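Local coordinates for nucleoprotein (Human coronavirus NL63, PDB 5EPW) that packages the viral RNA genome into a helical ribonucleocapsid, here represented by its C-terminal dimerization domain, at the interface of chains A and B. Residues are numbered along the deposited sequence; one frame, centred on the assembly and turned at random. Chains: chain A/B, Nucleoprotein.

The interface of chains A and B. Residues chain A 25-26, 28, 30, 40; chain B 73, 75-76, 79-80.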
loop_
_atom_site.group_PDB
_atom_site.type_symbol
_atom_site.label_atom_id
_atom_site.label_comp_id
_atom_site.label_asym_id
_atom_site.label_seq_id
_atom_site.Cartn_x
_atom_site.Cartn_y
_atom_site.Cartn_z
ATOM N N ARG A 25 10.769 -5.645 6.713
ATOM C CA ARG A 25 10.655 -4.222 6.726
ATOM C C ARG A 25 9.203 -3.691 6.422
ATOM O O ARG A 25 8.792 -2.703 6.979
ATOM C CB ARG A 25 11.657 -3.643 5.745
ATOM C CG ARG A 25 11.741 -2.186 5.728
ATOM C CD ARG A 25 13.064 -1.738 4.996
ATOM N NE ARG A 25 13.019 -0.290 4.786
ATOM C CZ ARG A 25 14.060 0.556 4.678
ATOM N NH1 ARG A 25 15.303 0.106 4.848
ATOM N NH2 ARG A 25 13.885 1.841 4.436
ATOM N N TRP A 26 8.498 -4.423 5.572
ATOM C CA TRP A 26 7.140 -4.047 5.187
ATOM C C TRP A 26 6.127 -4.306 6.282
ATOM O O TRP A 26 4.938 -3.880 6.117
ATOM C CB TRP A 26 6.725 -4.698 3.874
ATOM C CG TRP A 26 6.774 -6.233 3.882
ATOM C CD1 TRP A 26 5.755 -7.062 4.001
ATOM C CD2 TRP A 26 7.896 -7.076 3.531
ATOM N NE1 TRP A 26 6.159 -8.374 3.942
ATOM C CE2 TRP A 26 7.472 -8.406 3.600
ATOM C CE3 TRP A 26 9.221 -6.790 3.164
ATOM C CZ2 TRP A 26 8.304 -9.469 3.323
ATOM C CZ3 TRP A 26 10.062 -7.859 2.891
ATOM C CH2 TRP A 26 9.590 -9.167 2.999
ATOM N N ARG A 28 6.918 -3.591 9.679
ATOM C CA ARG A 28 7.280 -2.829 10.899
ATOM C C ARG A 28 6.294 -1.745 11.227
ATOM O O ARG A 28 5.698 -1.111 10.290
ATOM C CB ARG A 28 8.735 -2.322 10.801
ATOM C CG ARG A 28 9.727 -3.450 10.516
ATOM C CD ARG A 28 11.181 -2.971 10.470
ATOM N NE ARG A 28 12.022 -4.079 10.098
ATOM C CZ ARG A 28 13.144 -4.047 9.367
ATOM N NH1 ARG A 28 13.614 -2.892 8.990
ATOM N NH2 ARG A 28 13.733 -5.190 8.992
ATOM N N PRO A 30 6.580 1.722 13.546
ATOM C CA PRO A 30 7.399 2.498 14.443
ATOM C C PRO A 30 6.592 3.112 15.562
ATOM O O PRO A 30 5.480 3.582 15.363
ATOM C CB PRO A 30 7.973 3.578 13.503
ATOM C CG PRO A 30 6.900 3.768 12.470
ATOM C CD PRO A 30 6.326 2.420 12.268
ATOM N N PHE A 40 13.243 2.027 9.646
ATOM C CA PHE A 40 13.209 2.331 8.189
ATOM C C PHE A 40 14.531 3.013 7.820
ATOM O O PHE A 40 15.420 2.342 7.399
ATOM C CB PHE A 40 11.955 3.130 7.781
ATOM C CG PHE A 40 10.637 2.413 8.125
ATOM C CD1 PHE A 40 10.438 1.085 7.691
ATOM C CD2 PHE A 40 9.669 3.011 8.891
ATOM C CE1 PHE A 40 9.285 0.382 8.048
ATOM C CE2 PHE A 40 8.471 2.296 9.177
ATOM C CZ PHE A 40 8.319 1.012 8.681
ATOM N N ASN B 73 1.964 -2.784 5.734
ATOM C CA ASN B 73 0.981 -2.156 6.547
ATOM C C ASN B 73 0.901 -0.667 6.380
ATOM O O ASN B 73 1.714 -0.075 5.633
ATOM C CB ASN B 73 1.131 -2.618 8.040
ATOM C CG ASN B 73 2.290 -1.950 8.721
ATOM O OD1 ASN B 73 2.334 -0.635 8.806
ATOM N ND2 ASN B 73 3.250 -2.760 9.161
ATOM N N ALA B 75 1.463 1.915 8.290
ATOM C CA ALA B 75 2.533 2.747 8.898
ATOM C C ALA B 75 3.805 2.543 8.031
ATOM O O ALA B 75 4.464 3.563 7.679
ATOM C CB ALA B 75 2.772 2.298 10.334
ATOM N N ALA B 76 4.101 1.349 7.578
ATOM C CA ALA B 76 5.230 1.070 6.629
ATOM C C ALA B 76 5.027 1.857 5.334
ATOM O O ALA B 76 5.889 2.535 4.795
ATOM C CB ALA B 76 5.475 -0.386 6.305
ATOM N N PHE B 79 5.599 5.777 6.110
ATOM C CA PHE B 79 6.954 6.167 6.505
ATOM C C PHE B 79 8.014 5.631 5.595
ATOM O O PHE B 79 9.214 6.044 5.701
ATOM C CB PHE B 79 7.279 5.743 7.934
ATOM C CG PHE B 79 6.553 6.501 8.983
ATOM C CD1 PHE B 79 6.758 7.875 9.146
ATOM C CD2 PHE B 79 5.561 5.872 9.781
ATOM C CE1 PHE B 79 6.087 8.606 10.097
ATOM C CE2 PHE B 79 4.917 6.591 10.789
ATOM C CZ PHE B 79 5.214 7.929 10.961
ATOM N N ASP B 80 7.728 4.706 4.686
ATOM C CA ASP B 80 8.768 4.009 3.940
ATOM C C ASP B 80 8.479 3.997 2.435
ATOM O O ASP B 80 9.051 3.201 1.701
ATOM C CB ASP B 80 9.049 2.614 4.520
ATOM C CG ASP B 80 10.393 2.028 4.108
ATOM O OD1 ASP B 80 11.352 2.863 4.080
ATOM O OD2 ASP B 80 10.473 0.792 4.020
HETATM O O HOH W 1 8.461 -0.697 4.837
#
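A:Arg25 and B:Asp80 form a salt bridge in the two-fold homodimer interface of the nucleocapsid C-terminal domain, a fold in which coronavirus N proteins dimerize by exchanging beta-hairpins. The patch seats helix 74-79 of chain B and the residue after it against the 3-10 helix 25-27 and nearby loops of chain A. Its twin, with the chains exchanged, helps hold the other half of the dimer.

A:Arg25 grips the carboxylate side-on, with one nitrogen to each oxygen. NH2 meets B:Asp80 OD1 at 2.8 Å, almost straight at 178° and on the syn lone pair. NE reaches OD2 of B:Asp80 at 2.9 Å, also on the syn side but tilted from the carboxylate plane. CG of A:Arg25 lies anti to its backbone N (chi1 -175°), and the chain runs extended from there to NE. This presents the NE-NH2 edge of the guanidinium to the acid. The paired bonds limit rotation of the carboxylate, and the nearby positive charge probably favours its ionised form. A water also bridges OD2 of B:Asp80 and the backbone O of A:Arg25.

The A:Phe40 ring backs B:Asp80, while CA of A:Phe40 lies over a face of the A:Arg25 guanidinium, toward its rim. CB of B:Asp80 sits over one ring face, toward the rim, with ring and carboxylate planes only 20° apart. At the far end of the ring, CZ touches CA of B:Ala76 at 3.7 Å. The CD2 side packs against CB of B:Phe79. A:Pro30 CG lies over one face of the B:Phe79 ring, near its CD2-CE2 rim, 3.7 Å from CD2.

B:Asn73 caps the start of helix 74-79 of chain B. Its OD1 accepts from the backbone N of both B:Ala75 and B:Ala76, which fixes the side-chain amide. Its backbone N donates to A:Trp26 O. The other end of the amide, ND2, donates to A:Arg28 O at 3.2 Å, from above the carbonyl plane.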